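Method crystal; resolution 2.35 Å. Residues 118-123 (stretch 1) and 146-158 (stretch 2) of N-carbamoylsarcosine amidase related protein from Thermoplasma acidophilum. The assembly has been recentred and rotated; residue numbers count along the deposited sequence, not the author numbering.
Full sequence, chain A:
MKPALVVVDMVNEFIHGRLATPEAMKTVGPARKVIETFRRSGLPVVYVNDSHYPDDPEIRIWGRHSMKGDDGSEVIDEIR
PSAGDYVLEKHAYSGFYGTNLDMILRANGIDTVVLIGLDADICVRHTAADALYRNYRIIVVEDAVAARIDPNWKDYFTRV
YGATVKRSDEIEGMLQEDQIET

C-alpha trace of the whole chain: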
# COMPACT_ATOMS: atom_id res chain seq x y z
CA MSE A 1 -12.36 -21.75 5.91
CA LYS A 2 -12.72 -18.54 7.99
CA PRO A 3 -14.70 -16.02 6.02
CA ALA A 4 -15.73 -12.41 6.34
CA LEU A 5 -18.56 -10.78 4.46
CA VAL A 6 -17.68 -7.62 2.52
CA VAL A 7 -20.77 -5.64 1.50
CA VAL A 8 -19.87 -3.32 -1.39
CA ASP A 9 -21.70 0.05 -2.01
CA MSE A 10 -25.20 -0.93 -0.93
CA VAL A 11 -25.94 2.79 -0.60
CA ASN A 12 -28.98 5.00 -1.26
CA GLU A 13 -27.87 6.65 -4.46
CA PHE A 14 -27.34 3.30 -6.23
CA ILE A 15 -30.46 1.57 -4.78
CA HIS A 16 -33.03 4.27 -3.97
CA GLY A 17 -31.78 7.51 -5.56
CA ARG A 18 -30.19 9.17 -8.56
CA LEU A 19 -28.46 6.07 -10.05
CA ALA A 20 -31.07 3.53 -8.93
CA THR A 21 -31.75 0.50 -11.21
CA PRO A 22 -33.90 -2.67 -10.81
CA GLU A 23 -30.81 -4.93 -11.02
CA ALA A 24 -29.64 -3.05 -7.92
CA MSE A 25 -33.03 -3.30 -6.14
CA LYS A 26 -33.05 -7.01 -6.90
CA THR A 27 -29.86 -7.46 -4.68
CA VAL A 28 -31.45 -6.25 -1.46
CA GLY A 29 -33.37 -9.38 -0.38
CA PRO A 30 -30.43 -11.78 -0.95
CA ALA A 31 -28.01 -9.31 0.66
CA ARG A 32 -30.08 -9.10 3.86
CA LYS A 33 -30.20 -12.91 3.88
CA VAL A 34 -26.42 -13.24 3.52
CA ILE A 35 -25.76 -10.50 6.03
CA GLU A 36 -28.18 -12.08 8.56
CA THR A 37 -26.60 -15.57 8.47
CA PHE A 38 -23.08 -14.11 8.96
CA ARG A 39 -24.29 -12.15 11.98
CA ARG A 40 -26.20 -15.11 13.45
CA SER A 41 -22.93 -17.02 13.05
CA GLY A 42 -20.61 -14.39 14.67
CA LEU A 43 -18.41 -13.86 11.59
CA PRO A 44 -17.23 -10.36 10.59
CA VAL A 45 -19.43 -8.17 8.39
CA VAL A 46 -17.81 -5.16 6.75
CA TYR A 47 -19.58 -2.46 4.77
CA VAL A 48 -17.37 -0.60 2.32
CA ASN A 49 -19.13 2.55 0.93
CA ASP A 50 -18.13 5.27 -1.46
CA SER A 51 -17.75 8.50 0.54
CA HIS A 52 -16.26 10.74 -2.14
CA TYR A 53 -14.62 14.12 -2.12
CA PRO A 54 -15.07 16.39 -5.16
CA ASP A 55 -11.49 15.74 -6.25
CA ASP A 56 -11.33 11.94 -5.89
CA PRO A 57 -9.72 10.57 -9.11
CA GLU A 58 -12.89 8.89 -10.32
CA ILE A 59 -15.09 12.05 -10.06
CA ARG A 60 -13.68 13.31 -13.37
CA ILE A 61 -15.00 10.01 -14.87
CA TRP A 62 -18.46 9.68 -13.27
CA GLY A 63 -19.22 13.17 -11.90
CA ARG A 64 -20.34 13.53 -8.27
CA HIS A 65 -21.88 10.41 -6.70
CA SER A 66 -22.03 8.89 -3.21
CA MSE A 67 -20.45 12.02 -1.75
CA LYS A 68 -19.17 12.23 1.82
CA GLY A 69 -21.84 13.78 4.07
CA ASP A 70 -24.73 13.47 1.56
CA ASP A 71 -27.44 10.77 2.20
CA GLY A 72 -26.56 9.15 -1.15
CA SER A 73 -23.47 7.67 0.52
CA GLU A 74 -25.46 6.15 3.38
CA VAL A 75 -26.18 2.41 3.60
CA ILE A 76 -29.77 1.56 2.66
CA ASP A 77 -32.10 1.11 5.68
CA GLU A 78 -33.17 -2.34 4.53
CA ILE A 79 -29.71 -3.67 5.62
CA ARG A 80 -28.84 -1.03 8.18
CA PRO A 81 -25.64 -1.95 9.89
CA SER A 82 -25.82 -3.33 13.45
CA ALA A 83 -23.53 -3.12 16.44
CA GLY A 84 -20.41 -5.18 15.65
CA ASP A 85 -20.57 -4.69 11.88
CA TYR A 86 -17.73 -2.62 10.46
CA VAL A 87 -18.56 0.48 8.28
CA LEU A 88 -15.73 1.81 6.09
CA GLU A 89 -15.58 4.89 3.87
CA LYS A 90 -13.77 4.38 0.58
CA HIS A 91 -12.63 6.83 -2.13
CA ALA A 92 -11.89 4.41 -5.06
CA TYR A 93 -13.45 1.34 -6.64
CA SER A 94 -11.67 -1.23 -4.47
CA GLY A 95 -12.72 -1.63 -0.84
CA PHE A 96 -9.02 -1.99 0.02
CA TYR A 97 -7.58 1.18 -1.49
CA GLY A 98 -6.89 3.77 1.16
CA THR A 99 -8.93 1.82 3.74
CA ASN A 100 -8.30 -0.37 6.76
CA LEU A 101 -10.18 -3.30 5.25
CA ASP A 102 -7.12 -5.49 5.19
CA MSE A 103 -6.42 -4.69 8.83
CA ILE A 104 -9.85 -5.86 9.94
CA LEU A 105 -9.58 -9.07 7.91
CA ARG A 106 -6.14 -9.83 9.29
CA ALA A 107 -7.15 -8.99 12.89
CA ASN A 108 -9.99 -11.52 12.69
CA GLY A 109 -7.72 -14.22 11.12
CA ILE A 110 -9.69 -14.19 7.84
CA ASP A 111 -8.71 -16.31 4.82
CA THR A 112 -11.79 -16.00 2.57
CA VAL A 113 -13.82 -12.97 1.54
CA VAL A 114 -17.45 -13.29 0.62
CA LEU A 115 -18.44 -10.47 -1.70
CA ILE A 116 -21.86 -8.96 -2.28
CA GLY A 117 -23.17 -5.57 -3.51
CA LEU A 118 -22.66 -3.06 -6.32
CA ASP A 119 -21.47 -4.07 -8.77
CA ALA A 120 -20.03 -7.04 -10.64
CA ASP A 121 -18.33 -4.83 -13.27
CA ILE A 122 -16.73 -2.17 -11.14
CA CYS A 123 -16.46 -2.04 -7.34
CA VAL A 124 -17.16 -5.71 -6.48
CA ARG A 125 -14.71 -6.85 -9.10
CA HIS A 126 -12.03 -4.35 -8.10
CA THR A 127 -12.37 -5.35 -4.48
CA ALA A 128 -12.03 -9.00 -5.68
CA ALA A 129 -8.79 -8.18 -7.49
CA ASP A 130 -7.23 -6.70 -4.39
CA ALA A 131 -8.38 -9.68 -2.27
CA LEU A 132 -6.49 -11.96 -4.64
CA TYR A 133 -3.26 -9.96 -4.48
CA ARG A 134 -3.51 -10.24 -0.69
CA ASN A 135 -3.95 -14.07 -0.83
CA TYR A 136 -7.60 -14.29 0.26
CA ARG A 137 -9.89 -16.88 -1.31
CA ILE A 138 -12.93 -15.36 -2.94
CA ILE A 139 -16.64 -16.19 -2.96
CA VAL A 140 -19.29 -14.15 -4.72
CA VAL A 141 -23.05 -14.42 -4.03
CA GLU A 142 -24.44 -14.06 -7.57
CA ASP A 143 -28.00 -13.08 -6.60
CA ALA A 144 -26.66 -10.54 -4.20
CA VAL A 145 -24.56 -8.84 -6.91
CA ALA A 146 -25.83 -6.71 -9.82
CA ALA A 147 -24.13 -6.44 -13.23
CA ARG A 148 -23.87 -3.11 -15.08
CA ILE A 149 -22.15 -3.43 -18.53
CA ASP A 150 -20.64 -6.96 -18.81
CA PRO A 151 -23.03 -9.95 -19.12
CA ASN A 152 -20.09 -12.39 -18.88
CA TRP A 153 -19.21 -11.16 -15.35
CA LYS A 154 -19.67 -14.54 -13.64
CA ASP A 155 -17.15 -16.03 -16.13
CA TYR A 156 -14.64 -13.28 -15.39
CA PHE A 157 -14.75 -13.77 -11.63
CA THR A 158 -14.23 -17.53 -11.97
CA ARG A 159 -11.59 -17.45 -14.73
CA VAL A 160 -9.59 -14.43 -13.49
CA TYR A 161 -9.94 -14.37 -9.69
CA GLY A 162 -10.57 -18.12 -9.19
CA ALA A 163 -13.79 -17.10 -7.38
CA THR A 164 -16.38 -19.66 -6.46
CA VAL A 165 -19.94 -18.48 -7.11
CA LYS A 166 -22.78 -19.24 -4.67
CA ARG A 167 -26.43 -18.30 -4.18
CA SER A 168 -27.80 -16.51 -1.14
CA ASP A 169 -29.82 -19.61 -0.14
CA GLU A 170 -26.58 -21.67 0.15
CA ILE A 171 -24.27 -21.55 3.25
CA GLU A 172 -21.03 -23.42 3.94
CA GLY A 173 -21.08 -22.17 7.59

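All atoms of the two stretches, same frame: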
# COMPACT_ATOMS: atom_id res chain seq x y z
N LEU A 118 -22.66 -3.80 -5.06
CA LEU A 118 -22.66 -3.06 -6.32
C LEU A 118 -21.26 -2.64 -6.75
O LEU A 118 -20.56 -1.94 -6.00
CB LEU A 118 -23.51 -1.78 -6.15
CG LEU A 118 -24.88 -2.15 -5.62
CD1 LEU A 118 -25.74 -0.94 -5.54
CD2 LEU A 118 -25.51 -3.32 -6.48
N ASP A 119 -20.82 -3.05 -7.94
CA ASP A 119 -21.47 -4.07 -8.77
C ASP A 119 -20.42 -4.97 -9.36
O ASP A 119 -19.21 -4.71 -9.25
CB ASP A 119 -22.33 -3.43 -9.88
CG ASP A 119 -21.60 -2.36 -10.64
OD1 ASP A 119 -20.56 -2.70 -11.24
OD2 ASP A 119 -22.09 -1.21 -10.67
N ALA A 120 -20.88 -6.03 -10.02
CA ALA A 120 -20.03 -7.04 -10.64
C ALA A 120 -18.97 -6.54 -11.67
O ALA A 120 -17.97 -7.22 -11.95
CB ALA A 120 -20.95 -8.12 -11.30
N ASP A 121 -19.22 -5.38 -12.25
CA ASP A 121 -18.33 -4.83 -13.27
C ASP A 121 -17.25 -3.93 -12.72
O ASP A 121 -16.15 -3.85 -13.29
CB ASP A 121 -19.16 -4.00 -14.25
CG ASP A 121 -19.66 -4.81 -15.39
OD1 ASP A 121 -19.56 -6.06 -15.31
OD2 ASP A 121 -20.13 -4.20 -16.36
N ILE A 122 -17.60 -3.18 -11.67
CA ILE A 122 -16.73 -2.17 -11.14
C ILE A 122 -16.30 -2.51 -9.70
O ILE A 122 -15.32 -3.26 -9.50
CB ILE A 122 -17.36 -0.78 -11.24
CG1 ILE A 122 -17.79 -0.49 -12.70
CG2 ILE A 122 -16.40 0.27 -10.78
CD1 ILE A 122 -18.61 0.83 -12.83
N CYS A 123 -17.03 -2.02 -8.69
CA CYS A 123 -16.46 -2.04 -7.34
C CYS A 123 -16.29 -3.45 -6.74
O CYS A 123 -15.33 -3.70 -6.01
CB CYS A 123 -17.28 -1.14 -6.41
SG CYS A 123 -17.33 0.64 -6.90
N ALA A 146 -25.21 -7.18 -8.57
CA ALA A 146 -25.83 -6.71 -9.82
C ALA A 146 -24.79 -6.38 -10.86
O ALA A 146 -23.86 -5.66 -10.55
CB ALA A 146 -26.63 -5.46 -9.54
N ALA A 147 -24.97 -6.86 -12.10
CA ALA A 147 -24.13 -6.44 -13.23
C ALA A 147 -24.49 -5.02 -13.69
O ALA A 147 -25.55 -4.50 -13.31
CB ALA A 147 -24.27 -7.43 -14.39
N ARG A 148 -23.60 -4.40 -14.47
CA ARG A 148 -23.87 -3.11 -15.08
C ARG A 148 -23.70 -3.20 -16.61
O ARG A 148 -24.68 -3.11 -17.34
CB ARG A 148 -22.99 -2.00 -14.47
CG ARG A 148 -23.35 -0.58 -14.95
CD ARG A 148 -22.43 0.53 -14.38
NE ARG A 148 -22.76 0.91 -13.00
CZ ARG A 148 -23.87 1.59 -12.62
NH1 ARG A 148 -24.81 1.99 -13.50
NH2 ARG A 148 -24.04 1.86 -11.32
N ILE A 149 -22.47 -3.41 -17.09
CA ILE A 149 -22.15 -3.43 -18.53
C ILE A 149 -21.85 -4.84 -19.08
O ILE A 149 -22.30 -5.21 -20.17
CB ILE A 149 -20.95 -2.50 -18.84
N ASP A 150 -21.09 -5.64 -18.33
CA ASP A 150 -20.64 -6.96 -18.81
C ASP A 150 -21.63 -8.06 -18.41
O ASP A 150 -21.92 -8.24 -17.22
CB ASP A 150 -19.25 -7.27 -18.25
CG ASP A 150 -18.71 -8.62 -18.69
OD1 ASP A 150 -19.20 -9.17 -19.71
OD2 ASP A 150 -17.78 -9.13 -18.02
N PRO A 151 -22.16 -8.80 -19.41
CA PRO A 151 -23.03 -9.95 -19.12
C PRO A 151 -22.25 -11.23 -18.80
O PRO A 151 -22.80 -12.15 -18.20
CB PRO A 151 -23.82 -10.12 -20.42
CG PRO A 151 -22.90 -9.63 -21.48
CD PRO A 151 -22.13 -8.49 -20.86
N ASN A 152 -20.98 -11.27 -19.20
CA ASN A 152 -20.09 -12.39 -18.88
C ASN A 152 -19.35 -12.26 -17.53
O ASN A 152 -18.28 -12.86 -17.36
CB ASN A 152 -19.05 -12.55 -20.01
CG ASN A 152 -19.69 -12.83 -21.36
OD1 ASN A 152 -20.63 -13.62 -21.46
ND2 ASN A 152 -19.17 -12.18 -22.41
N TRP A 153 -19.92 -11.49 -16.59
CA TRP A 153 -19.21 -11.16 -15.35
C TRP A 153 -18.87 -12.40 -14.53
O TRP A 153 -17.74 -12.55 -14.06
CB TRP A 153 -19.99 -10.13 -14.52
CG TRP A 153 -21.34 -10.56 -14.02
CD1 TRP A 153 -22.54 -10.38 -14.64
CD2 TRP A 153 -21.64 -11.17 -12.76
NE1 TRP A 153 -23.56 -10.87 -13.86
CE2 TRP A 153 -23.03 -11.34 -12.70
CE3 TRP A 153 -20.86 -11.59 -11.69
CZ2 TRP A 153 -23.66 -11.94 -11.62
CZ3 TRP A 153 -21.49 -12.18 -10.61
CH2 TRP A 153 -22.88 -12.34 -10.58
N LYS A 154 -19.84 -13.30 -14.39
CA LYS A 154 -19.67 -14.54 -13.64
C LYS A 154 -18.43 -15.30 -14.14
O LYS A 154 -17.64 -15.80 -13.36
CB LYS A 154 -20.95 -15.39 -13.80
CG LYS A 154 -21.33 -16.24 -12.62
CD LYS A 154 -22.72 -16.90 -12.86
CE LYS A 154 -22.71 -18.42 -12.51
NZ LYS A 154 -24.07 -19.06 -12.55
N ASP A 155 -18.28 -15.36 -15.46
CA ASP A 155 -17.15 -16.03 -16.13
C ASP A 155 -15.80 -15.39 -15.80
O ASP A 155 -14.77 -16.06 -15.71
CB ASP A 155 -17.37 -15.98 -17.66
CG ASP A 155 -16.84 -17.21 -18.39
OD1 ASP A 155 -15.61 -17.34 -18.57
OD2 ASP A 155 -17.68 -18.02 -18.84
N TYR A 156 -15.83 -14.06 -15.67
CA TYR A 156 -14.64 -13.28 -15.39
C TYR A 156 -14.15 -13.54 -13.97
O TYR A 156 -12.97 -13.86 -13.77
CB TYR A 156 -14.94 -11.78 -15.58
CG TYR A 156 -13.69 -10.98 -15.63
CD1 TYR A 156 -13.10 -10.69 -16.84
CD2 TYR A 156 -13.07 -10.54 -14.46
CE1 TYR A 156 -11.93 -9.96 -16.91
CE2 TYR A 156 -11.91 -9.80 -14.51
CZ TYR A 156 -11.34 -9.52 -15.74
OH TYR A 156 -10.18 -8.79 -15.82
N PHE A 157 -15.06 -13.42 -13.00
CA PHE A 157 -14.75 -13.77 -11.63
C PHE A 157 -14.07 -15.14 -11.50
O PHE A 157 -13.00 -15.25 -10.87
CB PHE A 157 -16.01 -13.77 -10.78
CG PHE A 157 -16.38 -12.42 -10.28
CD1 PHE A 157 -15.60 -11.79 -9.35
CD2 PHE A 157 -17.50 -11.79 -10.73
CE1 PHE A 157 -15.94 -10.54 -8.88
CE2 PHE A 157 -17.83 -10.51 -10.25
CZ PHE A 157 -17.03 -9.90 -9.33
N THR A 158 -14.70 -16.15 -12.09
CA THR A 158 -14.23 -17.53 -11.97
C THR A 158 -12.90 -17.75 -12.71
O THR A 158 -11.96 -18.36 -12.18
CB THR A 158 -15.32 -18.58 -12.46
OG1 THR A 158 -15.73 -18.30 -13.81
CG2 THR A 158 -16.55 -18.54 -11.56

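Stretch 2 meets stretch 1 first at Ala146, where the backbones run close together: the CA atoms of Asp119 and Ala146 lie 5.2 Å apart, and those of Ala120 and Ala147 4.9 Å. The amide of Ala120 donates to the carbonyl of Ala146, with N to O at 3.0 Å and an N-H...O angle of 159°, close enough to linear for a sound hydrogen bond. One caution applies, since Ala146 O is modelled too near Asp119 CB, at 2.8 Å, and its position is therefore less certain than the angle suggests. On the side-chain side, Ala146 CB packs against Leu118 CD2 at 3.9 Å, an ordinary apolar contact reached by the end of the leucine side chain.

Ala147 turns its CB away and contributes little; its CA sits 4.1 Å from Ala120 CB.

Arg148 points toward stretch 1 and forms a salt bridge with Asp119, NE to OD2 at 3.2 Å. The hydrogen bond within this pair is weak, because the N-H...O angle is only 132°, so charge attraction is better supported than directional bonding. The other carboxylate oxygen, Asp119 OD1, accepts from within its own stretch, from Asp121 N at 3.2 Å and Ile122 N at 3.0 Å. The aspartate thus braces the turn that follows it while reaching across to the arginine. Arg148 CD also approaches Ile122 CD1, at 4.1 Å.

The next two residues share one acceptor. Asp121 OD2 receives Ile149 N at 2.6 Å (140°) and Asp150 N at 2.6 Å (152°), two short bonds from consecutive amides that fasten the loop to a buried carboxylate. The side chain of Ile149 is modelled only to CB, so nothing can be said of its outer atoms. Asp150 brings a second carboxylate nearby: its OD2 is 4.5 Å from Asp121 OD1, a proximity of like charges. Its OD1 accepts from Asn152 N at 2.8 Å, shaping the chain just ahead of the helix, and its OD2 is hydrogen-bonded to a residue beside one of the stretches.

Pro151 and Asn152 make no contact across the interface. The helix then begins at Trp153, whose chi1 of 63° (p) accompanies a ring approach to Ala120: CD2 lies 3.5 Å from Ala120 CB. One turn on, Phe157 N bonds to Trp153 O at 3.0 Å, and the Phe157 ring meets the same alanine, CE2 lying 4.1 Å from Ala120 CB and 3.7 Å from Ala120 O. The small methyl of Ala120 therefore contacts both aromatic side chains.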